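Local coordinates for protein CDP-4-keto-6-deoxy-D-glucose-3-dehydrase (Yersinia pseudotuberculosis, PDB 3BB8) that probably catalyses, with pyridoxal 5'-phosphate as cofactor, the C-3 dehydration of CDP-4-keto-6-deoxy-D-glucose during the making of lipopolysaccharide sugars, at residues E112-A117 with S149-A154; P121-P126 with M163-L168; G169-L174 with K203-F208; A175-V180 with L186-D191. The protein carries 1 engineered substitution. All blocks are in the same frame, centred on the assembly; numbering follows the deposited sequence.

Contact 1: residues E112-A117 with S149-A154; sequences EVITVA and SLIEAA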
# COMPACT_ATOMS: atom_id res chain seq x y z
N GLU A 112 -17.70 -13.63 -12.80
CA GLU A 112 -16.54 -14.50 -12.88
C GLU A 112 -15.37 -13.91 -13.63
O GLU A 112 -15.54 -13.15 -14.59
CB GLU A 112 -16.93 -15.84 -13.51
CG GLU A 112 -18.00 -16.58 -12.71
CD GLU A 112 -18.57 -17.79 -13.44
OE1 GLU A 112 -18.51 -17.82 -14.69
OE2 GLU A 112 -19.10 -18.70 -12.76
N VAL A 113 -14.18 -14.25 -13.17
CA VAL A 113 -12.94 -13.80 -13.77
C VAL A 113 -12.15 -15.07 -14.09
O VAL A 113 -11.89 -15.89 -13.21
CB VAL A 113 -12.12 -12.94 -12.78
CG1 VAL A 113 -10.86 -12.45 -13.45
CG2 VAL A 113 -12.95 -11.78 -12.28
N ILE A 114 -11.79 -15.25 -15.36
CA ILE A 114 -11.03 -16.42 -15.78
C ILE A 114 -9.54 -16.20 -15.51
O ILE A 114 -8.99 -15.14 -15.83
CB ILE A 114 -11.23 -16.70 -17.29
CG1 ILE A 114 -12.65 -17.19 -17.53
CG2 ILE A 114 -10.21 -17.74 -17.76
CD1 ILE A 114 -13.01 -17.34 -19.00
N THR A 115 -8.89 -17.20 -14.92
CA THR A 115 -7.47 -17.09 -14.62
C THR A 115 -6.91 -18.50 -14.47
O THR A 115 -7.61 -19.47 -14.74
CB THR A 115 -7.26 -16.28 -13.30
OG1 THR A 115 -5.87 -16.03 -13.09
CG2 THR A 115 -7.81 -17.04 -12.10
N VAL A 116 -5.65 -18.63 -14.07
CA VAL A 116 -5.06 -19.96 -13.90
C VAL A 116 -4.66 -20.16 -12.44
O VAL A 116 -4.46 -19.18 -11.72
CB VAL A 116 -3.83 -20.17 -14.81
CG1 VAL A 116 -4.24 -20.02 -16.27
CG2 VAL A 116 -2.72 -19.18 -14.46
N ALA A 117 -4.58 -21.41 -12.00
CA ALA A 117 -4.22 -21.72 -10.62
C ALA A 117 -2.70 -21.84 -10.42
O ALA A 117 -2.21 -21.85 -9.29
CB ALA A 117 -4.92 -23.00 -10.18
N SER A 149 -6.22 -22.72 -25.30
CA SER A 149 -7.35 -23.43 -25.90
C SER A 149 -8.43 -23.83 -24.90
O SER A 149 -9.50 -24.28 -25.29
CB SER A 149 -6.86 -24.67 -26.68
OG SER A 149 -6.23 -25.61 -25.83
N LEU A 150 -8.15 -23.65 -23.61
CA LEU A 150 -9.11 -24.01 -22.57
C LEU A 150 -9.96 -22.84 -22.08
O LEU A 150 -10.96 -23.03 -21.38
CB LEU A 150 -8.38 -24.64 -21.39
CG LEU A 150 -7.51 -25.84 -21.73
CD1 LEU A 150 -6.69 -26.24 -20.52
CD2 LEU A 150 -8.39 -26.98 -22.20
N ILE A 151 -9.55 -21.62 -22.43
CA ILE A 151 -10.26 -20.42 -22.02
C ILE A 151 -11.73 -20.48 -22.44
O ILE A 151 -12.63 -20.43 -21.61
CB ILE A 151 -9.63 -19.17 -22.67
CG1 ILE A 151 -8.14 -19.08 -22.31
CG2 ILE A 151 -10.37 -17.93 -22.23
CD1 ILE A 151 -7.85 -19.02 -20.84
N GLU A 152 -11.93 -20.60 -23.75
CA GLU A 152 -13.25 -20.68 -24.37
C GLU A 152 -14.31 -21.43 -23.57
O GLU A 152 -15.39 -20.89 -23.30
CB GLU A 152 -13.10 -21.33 -25.75
CG GLU A 152 -14.41 -21.62 -26.48
CD GLU A 152 -15.04 -20.39 -27.09
OE1 GLU A 152 -14.42 -19.79 -28.01
OE2 GLU A 152 -16.15 -20.02 -26.66
N ALA A 153 -14.01 -22.67 -23.20
CA ALA A 153 -14.97 -23.48 -22.46
C ALA A 153 -15.24 -23.00 -21.04
O ALA A 153 -16.22 -23.41 -20.42
CB ALA A 153 -14.50 -24.94 -22.44
N ALA A 154 -14.37 -22.15 -20.51
CA ALA A 154 -14.55 -21.64 -19.16
C ALA A 154 -15.45 -20.40 -19.14
O ALA A 154 -15.86 -19.93 -18.07
CB ALA A 154 -13.20 -21.32 -18.53
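Ile114 reaches from its strand to Ile151 and Ala154, which lie on the short, weakly bonded helix 151-154. Its CA-CB bond already points at that helix, and at CB the side chain forks. CG2 stands anti to the backbone N and meets Ile151 CD1 at 4.1 Å, the two isoleucines crossing at a slant. The longer branch leaves through CG1 and stays extended (chi2 173°), which carries CD1 to the end of the helix. There the methyl lies 3.9 Å from the carbonyl carbon of Ala154 and 4.0 Å from Ala154 CB, with Ile151 O close by at 4.1 Å. CG2 thus meets a methyl of Ile151, while CD1 meets both the CB and the backbone of Ala154, near the bond from Ala154 N to Ile151 O (2.7 Å). Around this apolar patch Glu112 forms a salt bridge with Arg393, and Glu152 one with Arg179. Val137 of strand 133-140 also packs on Ala154. All three residues that touch are buried, and they meet mostly through carbon at van der Waals distances, so the short helix is held on this face of the central sheet by shape and hydrophobic burial, without directional bonds between the two segments.

Contact 2: residues P121-P126 with M163-L168; sequences PTTVNP and MIAHTL. With PLP (pyridoxal-5'-phosphate), chain C.
Thr123 and Ala165 come together beside the pyridine ring of pyridoxal phosphate, near its N1 and its C2A methyl and not over its centre. Thr123 OG1 and Ala165 CB are 4.1 Å apart and lie on opposite sides of the ring plane. Ala165 CB is 4.1 Å from the C2A methyl. Thr122 OG1 approaches on the same side as Thr123 but farther from the plane, 3.6 Å from PLP C6, and is hydrogen-bonded to Ser87. The other flat group is the peptide carbonyl of Thr123, whose oxygen is met by Met163: CE lies 3.5 Å and SD 3.8 Å away. Met163 reaches it with CG anti to the backbone N (chi1 -173°) and an extended chain beyond. Helix 121-126 runs almost antiparallel to strand 163-165 (174°), the axes 8.5 Å apart, and Asn125 ND2 is hydrogen-bonded to the carbonyl oxygen of Gly286 of the second subunit. Thr123 OG1 itself is hydrogen-bonded to Asp191, a residue of the cofactor pocket. The threonine therefore has a split role: its backbone oxygen sits against an apolar thioether, while its hydroxyl probably helps to position the carboxylate at the pyridine nitrogen.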
# COMPACT_ATOMS: atom_id res chain seq x y z
N PRO A 121 -0.43 -15.64 -5.78
CA PRO A 121 -1.65 -15.30 -5.04
C PRO A 121 -2.35 -13.97 -5.35
O PRO A 121 -3.54 -13.96 -5.65
CB PRO A 121 -1.23 -15.43 -3.57
CG PRO A 121 0.26 -15.42 -3.60
CD PRO A 121 0.59 -16.16 -4.85
N THR A 122 -1.61 -12.87 -5.31
CA THR A 122 -2.23 -11.56 -5.55
C THR A 122 -2.68 -11.28 -6.99
O THR A 122 -3.24 -10.22 -7.29
CB THR A 122 -1.32 -10.44 -5.03
OG1 THR A 122 -0.06 -10.45 -5.70
CG2 THR A 122 -1.09 -10.63 -3.53
N THR A 123 -2.45 -12.23 -7.89
CA THR A 123 -2.91 -12.09 -9.27
C THR A 123 -4.41 -12.40 -9.24
O THR A 123 -5.21 -11.81 -9.97
CB THR A 123 -2.24 -13.11 -10.21
OG1 THR A 123 -0.86 -12.77 -10.37
CG2 THR A 123 -2.92 -13.14 -11.59
N VAL A 124 -4.77 -13.32 -8.34
CA VAL A 124 -6.14 -13.79 -8.20
C VAL A 124 -6.93 -13.20 -7.03
O VAL A 124 -8.15 -13.02 -7.13
CB VAL A 124 -6.15 -15.34 -8.08
CG1 VAL A 124 -7.56 -15.87 -7.86
CG2 VAL A 124 -5.56 -15.96 -9.36
N ASN A 125 -6.25 -12.89 -5.92
CA ASN A 125 -6.94 -12.36 -4.75
C ASN A 125 -7.87 -11.16 -4.99
O ASN A 125 -8.98 -11.13 -4.47
CB ASN A 125 -5.93 -12.04 -3.64
CG ASN A 125 -5.21 -13.29 -3.13
OD1 ASN A 125 -5.54 -14.42 -3.53
ND2 ASN A 125 -4.25 -13.09 -2.24
N PRO A 126 -7.43 -10.17 -5.79
CA PRO A 126 -8.30 -9.01 -6.03
C PRO A 126 -9.70 -9.43 -6.48
O PRO A 126 -10.69 -8.85 -6.07
CB PRO A 126 -7.54 -8.22 -7.10
CG PRO A 126 -6.09 -8.52 -6.77
CD PRO A 126 -6.15 -10.02 -6.50
N MET A 163 -8.01 -12.19 -16.13
CA MET A 163 -6.83 -11.60 -15.49
C MET A 163 -5.82 -12.71 -15.29
O MET A 163 -6.03 -13.63 -14.50
CB MET A 163 -7.20 -10.96 -14.14
CG MET A 163 -6.06 -10.18 -13.50
SD MET A 163 -6.62 -9.07 -12.19
CE MET A 163 -5.09 -8.62 -11.41
N ILE A 164 -4.72 -12.62 -16.03
CA ILE A 164 -3.67 -13.63 -15.99
C ILE A 164 -2.31 -12.97 -16.06
O ILE A 164 -2.17 -11.88 -16.62
CB ILE A 164 -3.80 -14.55 -17.21
CG1 ILE A 164 -5.13 -15.29 -17.18
CG2 ILE A 164 -2.64 -15.51 -17.26
CD1 ILE A 164 -5.35 -16.16 -18.41
N ALA A 165 -1.30 -13.63 -15.52
CA ALA A 165 0.05 -13.08 -15.54
C ALA A 165 0.92 -13.78 -16.58
O ALA A 165 0.74 -14.97 -16.85
CB ALA A 165 0.68 -13.22 -14.15
N HIS A 166 1.86 -13.03 -17.16
CA HIS A 166 2.81 -13.59 -18.12
C HIS A 166 3.85 -14.21 -17.20
O HIS A 166 4.86 -13.59 -16.84
CB HIS A 166 3.43 -12.49 -19.00
CG HIS A 166 2.48 -11.93 -20.02
ND1 HIS A 166 1.78 -10.77 -19.83
CD2 HIS A 166 2.07 -12.42 -21.21
CE1 HIS A 166 0.97 -10.56 -20.85
NE2 HIS A 166 1.13 -11.55 -21.71
N THR A 167 3.58 -15.45 -16.79
CA THR A 167 4.41 -16.18 -15.85
C THR A 167 5.90 -16.23 -16.12
O THR A 167 6.32 -16.67 -17.18
CB THR A 167 3.87 -17.61 -15.68
OG1 THR A 167 2.48 -17.53 -15.32
CG2 THR A 167 4.62 -18.36 -14.59
N LEU A 168 6.67 -15.79 -15.14
CA LEU A 168 8.12 -15.75 -15.20
C LEU A 168 8.75 -15.03 -16.39
O LEU A 168 9.89 -15.30 -16.76
CB LEU A 168 8.68 -17.18 -15.11
CG LEU A 168 8.44 -17.88 -13.77
CD1 LEU A 168 8.92 -19.34 -13.86
CD2 LEU A 168 9.18 -17.14 -12.67
N1 PLP C . 2.12 -11.18 -9.55
C2 PLP C . 3.28 -11.88 -9.85
C2A PLP C . 3.20 -12.92 -10.97
C3 PLP C . 4.48 -11.62 -9.13
O3 PLP C . 5.63 -12.28 -9.39
C4 PLP C . 4.49 -10.60 -8.08
C4A PLP C . 5.84 -10.33 -7.34
C5 PLP C . 3.26 -9.92 -7.81
C6 PLP C . 2.08 -10.25 -8.58
C5A PLP C . 3.03 -8.86 -6.78
O4P PLP C . 4.08 -8.03 -6.59
P PLP C . 4.61 -7.51 -5.16
O1P PLP C . 5.44 -6.27 -5.46
O2P PLP C . 5.53 -8.73 -4.58
O3P PLP C . 3.42 -7.22 -4.24

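Contact 3: residues G169-L174 with K203-F208; sequences GNLFDL and KMAGTF
Leu174 presses on the Phe208 ring with both of its methyls, and this pair is the close-packed half of the contact. CD1 stands above the centre of one ring face, although the modelled spacing there is too short to be taken literally. CD2 reaches back past the ring to Phe208 CB, 3.7 Å away. Phe208 CG stands beside the backbone N, anti to the carbonyl carbon (chi1 -64°), which sets the ring against Leu174, and the two side chains cross at roughly a right angle. On the opposite face lies Lys203, its CD 3.6 Å above the ring centre, so the phenyl group is sandwiched between a leucine methyl and the aliphatic part of a lysine. The solvent side of the contact is this second face, beside the exposed lysine.

The packing is sparser where the buried Leu171 and Ala205 meet, by one pair of carbons, CD2 to CB at 4.1 Å. Ala205 sits in a type II turn from Met204 to Thr207. Thr207 OG1 donates to Met204 O over 2.8 Å, in the carbonyl plane, and reinforces a weak backbone bond between the same residues. Glu190 bonds the turn and the residue after it, OE2 accepting from Gly206 N and OE1 from Phe208 N.

The loop 169-174 leads from strand 159-165 into helix 174-184, where Asp173 is the N-cap and bonds Glu176 N. Tyr200 of strand 199-200 packs on Leu171 and Leu174, and strand 203-204 is an outer strand of the same small antiparallel sheet, which therefore lies against the start of the helix.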
# COMPACT_ATOMS: atom_id res chain seq x y z
N GLY A 169 8.01 -14.09 -16.98
CA GLY A 169 8.55 -13.36 -18.11
C GLY A 169 8.06 -13.93 -19.42
O GLY A 169 7.95 -13.22 -20.42
N ASN A 170 7.76 -15.23 -19.43
CA ASN A 170 7.27 -15.86 -20.64
C ASN A 170 5.85 -15.36 -20.86
O ASN A 170 5.10 -15.15 -19.91
CB ASN A 170 7.33 -17.39 -20.51
CG ASN A 170 7.17 -18.10 -21.84
OD1 ASN A 170 7.56 -17.57 -22.89
ND2 ASN A 170 6.61 -19.30 -21.81
N LEU A 171 5.48 -15.18 -22.12
CA LEU A 171 4.17 -14.65 -22.47
C LEU A 171 3.17 -15.76 -22.72
O LEU A 171 3.47 -16.75 -23.39
CB LEU A 171 4.27 -13.74 -23.70
CG LEU A 171 5.23 -12.56 -23.60
CD1 LEU A 171 6.63 -12.96 -24.06
CD2 LEU A 171 4.71 -11.38 -24.40
N PHE A 172 1.96 -15.60 -22.18
CA PHE A 172 0.84 -16.47 -22.53
C PHE A 172 0.34 -16.16 -23.94
O PHE A 172 0.74 -15.17 -24.55
CB PHE A 172 -0.30 -16.31 -21.52
CG PHE A 172 -0.91 -14.93 -21.50
CD1 PHE A 172 -1.79 -14.54 -22.49
CD2 PHE A 172 -0.59 -14.04 -20.49
CE1 PHE A 172 -2.35 -13.28 -22.48
CE2 PHE A 172 -1.15 -12.77 -20.47
CZ PHE A 172 -2.03 -12.39 -21.47
N ASP A 173 -0.54 -17.02 -24.44
CA ASP A 173 -0.95 -16.97 -25.84
C ASP A 173 -1.89 -15.79 -26.10
O ASP A 173 -3.10 -15.96 -26.18
CB ASP A 173 -1.62 -18.28 -26.25
CG ASP A 173 -1.96 -18.32 -27.73
OD1 ASP A 173 -1.97 -17.24 -28.37
OD2 ASP A 173 -2.22 -19.42 -28.25
N LEU A 174 -1.31 -14.60 -26.22
CA LEU A 174 -2.10 -13.38 -26.37
C LEU A 174 -3.10 -13.46 -27.52
O LEU A 174 -4.24 -13.00 -27.41
CB LEU A 174 -1.17 -12.18 -26.56
CG LEU A 174 -0.71 -11.52 -25.25
CD1 LEU A 174 0.45 -10.58 -25.52
CD2 LEU A 174 -1.87 -10.78 -24.61
N LYS A 203 5.09 -6.56 -29.94
CA LYS A 203 4.44 -5.56 -29.09
C LYS A 203 4.68 -5.78 -27.58
O LYS A 203 4.44 -6.87 -27.05
CB LYS A 203 2.93 -5.56 -29.39
CG LYS A 203 2.11 -4.50 -28.66
CD LYS A 203 0.63 -4.63 -29.00
CE LYS A 203 -0.21 -3.56 -28.31
NZ LYS A 203 0.25 -2.18 -28.63
N MET A 204 5.14 -4.73 -26.91
CA MET A 204 5.43 -4.74 -25.47
C MET A 204 4.31 -5.35 -24.62
O MET A 204 3.14 -5.02 -24.79
CB MET A 204 5.70 -3.32 -25.00
CG MET A 204 6.20 -3.22 -23.58
SD MET A 204 7.84 -3.93 -23.40
CE MET A 204 8.88 -2.59 -23.98
N ALA A 205 4.68 -6.24 -23.70
CA ALA A 205 3.71 -6.90 -22.83
C ALA A 205 3.00 -5.94 -21.88
O ALA A 205 3.63 -5.11 -21.24
CB ALA A 205 4.39 -8.00 -22.02
N GLY A 206 1.68 -6.06 -21.79
CA GLY A 206 0.92 -5.19 -20.92
C GLY A 206 0.14 -4.15 -21.68
O GLY A 206 -0.64 -3.38 -21.10
N THR A 207 0.33 -4.13 -23.00
CA THR A 207 -0.35 -3.17 -23.85
C THR A 207 -1.34 -3.83 -24.81
O THR A 207 -1.80 -3.21 -25.76
CB THR A 207 0.68 -2.35 -24.64
OG1 THR A 207 1.25 -3.16 -25.68
CG2 THR A 207 1.81 -1.90 -23.72
N PHE A 208 -1.67 -5.09 -24.56
CA PHE A 208 -2.62 -5.80 -25.41
C PHE A 208 -4.00 -5.74 -24.78
O PHE A 208 -5.02 -5.80 -25.47
CB PHE A 208 -2.22 -7.27 -25.60
CG PHE A 208 -0.91 -7.48 -26.31
CD1 PHE A 208 0.30 -7.12 -25.70
CD2 PHE A 208 -0.87 -8.06 -27.57
CE1 PHE A 208 1.51 -7.35 -26.34
CE2 PHE A 208 0.34 -8.29 -28.22
CZ PHE A 208 1.54 -7.93 -27.60

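Contact 4: residues A175-V180 with L186-D191; sequences AEVRRV and LWLIED. With PLP (pyridoxal-5'-phosphate), chain C.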
# COMPACT_ATOMS: atom_id res chain seq x y z
N ALA A 175 -2.66 -14.05 -28.63
CA ALA A 175 -3.51 -14.19 -29.80
C ALA A 175 -4.83 -14.86 -29.43
O ALA A 175 -5.90 -14.33 -29.74
CB ALA A 175 -2.79 -15.00 -30.86
N GLU A 176 -4.75 -16.01 -28.78
CA GLU A 176 -5.96 -16.73 -28.39
C GLU A 176 -6.73 -16.01 -27.29
O GLU A 176 -7.96 -15.92 -27.34
CB GLU A 176 -5.63 -18.16 -27.95
CG GLU A 176 -6.83 -18.99 -27.49
CD GLU A 176 -7.93 -19.10 -28.54
OE1 GLU A 176 -7.74 -18.62 -29.68
OE2 GLU A 176 -9.00 -19.67 -28.22
N VAL A 177 -6.01 -15.50 -26.28
CA VAL A 177 -6.65 -14.79 -25.18
C VAL A 177 -7.45 -13.59 -25.68
O VAL A 177 -8.64 -13.46 -25.40
CB VAL A 177 -5.61 -14.31 -24.14
CG1 VAL A 177 -6.31 -13.50 -23.05
CG2 VAL A 177 -4.91 -15.51 -23.52
N ARG A 178 -6.80 -12.70 -26.43
CA ARG A 178 -7.49 -11.55 -26.97
C ARG A 178 -8.66 -12.01 -27.83
O ARG A 178 -9.78 -11.51 -27.70
CB ARG A 178 -6.53 -10.69 -27.80
CG ARG A 178 -5.75 -9.68 -26.97
CD ARG A 178 -6.71 -8.74 -26.26
NE ARG A 178 -7.59 -8.07 -27.21
CZ ARG A 178 -7.17 -7.16 -28.08
NH1 ARG A 178 -5.88 -6.82 -28.12
NH2 ARG A 178 -8.02 -6.63 -28.95
N ARG A 179 -8.40 -12.97 -28.71
CA ARG A 179 -9.44 -13.50 -29.57
C ARG A 179 -10.66 -13.83 -28.72
O ARG A 179 -11.78 -13.42 -29.03
CB ARG A 179 -8.96 -14.76 -30.28
CG ARG A 179 -9.69 -15.08 -31.58
CD ARG A 179 -9.85 -16.57 -31.76
NE ARG A 179 -11.02 -17.06 -31.04
CZ ARG A 179 -11.13 -18.28 -30.53
NH1 ARG A 179 -10.13 -19.14 -30.65
NH2 ARG A 179 -12.25 -18.65 -29.90
N VAL A 180 -10.44 -14.56 -27.63
CA VAL A 180 -11.54 -14.95 -26.75
C VAL A 180 -12.11 -13.76 -25.99
O VAL A 180 -13.32 -13.68 -25.74
CB VAL A 180 -11.08 -16.00 -25.73
CG1 VAL A 180 -12.29 -16.53 -24.96
CG2 VAL A 180 -10.36 -17.13 -26.44
N LEU A 186 -14.96 -9.41 -23.03
CA LEU A 186 -14.46 -9.53 -21.68
C LEU A 186 -13.32 -8.54 -21.45
O LEU A 186 -12.56 -8.24 -22.37
CB LEU A 186 -13.93 -10.94 -21.43
CG LEU A 186 -14.87 -12.12 -21.67
CD1 LEU A 186 -14.07 -13.41 -21.55
CD2 LEU A 186 -16.01 -12.08 -20.66
N TRP A 187 -13.23 -8.05 -20.22
CA TRP A 187 -12.15 -7.13 -19.83
C TRP A 187 -10.89 -7.98 -19.75
O TRP A 187 -10.95 -9.14 -19.37
CB TRP A 187 -12.41 -6.56 -18.43
CG TRP A 187 -13.43 -5.49 -18.35
CD1 TRP A 187 -14.67 -5.57 -17.78
CD2 TRP A 187 -13.29 -4.15 -18.81
NE1 TRP A 187 -15.31 -4.35 -17.86
CE2 TRP A 187 -14.48 -3.46 -18.49
CE3 TRP A 187 -12.27 -3.45 -19.47
CZ2 TRP A 187 -14.67 -2.12 -18.80
CZ3 TRP A 187 -12.46 -2.12 -19.77
CH2 TRP A 187 -13.65 -1.47 -19.44
N LEU A 188 -9.74 -7.40 -20.10
CA LEU A 188 -8.49 -8.15 -20.03
C LEU A 188 -7.41 -7.45 -19.20
O LEU A 188 -6.97 -6.34 -19.54
CB LEU A 188 -7.91 -8.43 -21.42
CG LEU A 188 -6.52 -9.11 -21.35
CD1 LEU A 188 -6.70 -10.54 -20.87
CD2 LEU A 188 -5.82 -9.09 -22.70
N ILE A 189 -6.98 -8.09 -18.12
CA ILE A 189 -5.91 -7.51 -17.29
C ILE A 189 -4.64 -8.35 -17.40
O ILE A 189 -4.64 -9.55 -17.10
CB ILE A 189 -6.32 -7.41 -15.81
CG1 ILE A 189 -7.43 -6.36 -15.66
CG2 ILE A 189 -5.12 -6.99 -14.96
CD1 ILE A 189 -8.08 -6.34 -14.32
N GLU A 190 -3.56 -7.70 -17.84
CA GLU A 190 -2.26 -8.35 -17.99
C GLU A 190 -1.35 -8.12 -16.79
O GLU A 190 -0.81 -7.02 -16.62
CB GLU A 190 -1.53 -7.79 -19.20
CG GLU A 190 -1.84 -8.39 -20.55
CD GLU A 190 -1.03 -7.70 -21.63
OE1 GLU A 190 -1.47 -6.65 -22.14
OE2 GLU A 190 0.07 -8.20 -21.95
N ASP A 191 -1.18 -9.13 -15.95
CA ASP A 191 -0.27 -9.01 -14.81
C ASP A 191 1.13 -9.24 -15.39
O ASP A 191 1.49 -10.37 -15.74
CB ASP A 191 -0.59 -10.07 -13.75
CG ASP A 191 0.38 -10.05 -12.57
OD1 ASP A 191 0.03 -10.61 -11.51
OD2 ASP A 191 1.49 -9.47 -12.70
N1 PLP C . 2.12 -11.18 -9.55
C2 PLP C . 3.28 -11.88 -9.85
C2A PLP C . 3.20 -12.92 -10.97
C3 PLP C . 4.48 -11.62 -9.13
O3 PLP C . 5.63 -12.28 -9.39
C4 PLP C . 4.49 -10.60 -8.08
C4A PLP C . 5.84 -10.33 -7.34
C5 PLP C . 3.26 -9.92 -7.81
C6 PLP C . 2.08 -10.25 -8.58
C5A PLP C . 3.03 -8.86 -6.78
O4P PLP C . 4.08 -8.03 -6.59
P PLP C . 4.61 -7.51 -5.16
O1P PLP C . 5.44 -6.27 -5.46
O2P PLP C . 5.53 -8.73 -4.58
O3P PLP C . 3.42 -7.22 -4.24
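Leu188 is clasped by two consecutive helix residues, one to each of its methyls. CD1 meets Val177 CG1 at 3.7 Å, and CD2 meets Arg178 CD at the same 3.7 Å; in both cases the side chains cross at about a right angle. The leucine offers the fork to the helix because CG stands anti to its backbone N (chi1 175°). A turn farther along, Leu186 CD1 lies 4.3 Å from the carbonyl oxygen of Val180, a looser touch.

The next layer decides how these groups are placed. Arg178 leaves the helix pointing away from the strand, but its chain bends at chi2 and chi3, bringing CD back over Leu188 while the guanidinium goes on to a salt bridge with Asp182. Along the outer side, Arg179 NH1 pairs with Glu176 OE1 at 2.6 Å, one turn back. Phe172 of the preceding loop also packs on Val177. Helix 174-184 and strand 187-191 belong to a beta-alpha-beta unit whose first strand, 159-165, runs parallel beside the second.

Farthest from the helix, at the C-terminal end of the strand, the buried Asp191 meets the cofactor. Its OD1 accepts from PLP N1 over 2.9 Å at an N-H...O angle of 143°, and OD2 takes Cys193 N, which fixes the rotation of the carboxylate. Asp194, Ser87, Ser215, Gly86 and Trp247 of the second subunit also bond the cofactor. An apolar joint thus seats one end of the strand on its helix, and the other end delivers a carboxylate that probably helps keep the pyridine nitrogen protonated, as in other enzymes of the aspartate aminotransferase fold.

From the N terminus, strand 112-115 opens contact 1 and helix 121-129 opens contact 2. Contact 1 closes at helix 151-154, inside the loop that contact 2 later closes at strand 159-165, so the two cross. Their strands are neighbours in the central sheet, joined by Ile114 O to Met163 N at 3.1 Å. Contact 3 opens in the loop after strand 159-165 and closes at 203-208; contact 4 lies nested in the loop so formed. Strand 187-191 returns to the same sheet beside 159-165. Contacts 2 and 4 both reach pyridoxal phosphate, whereas contact 1 ties helix 151-154 to strand 112-115, and contact 3 ties the small antiparallel sheet to the start of helix 174-184.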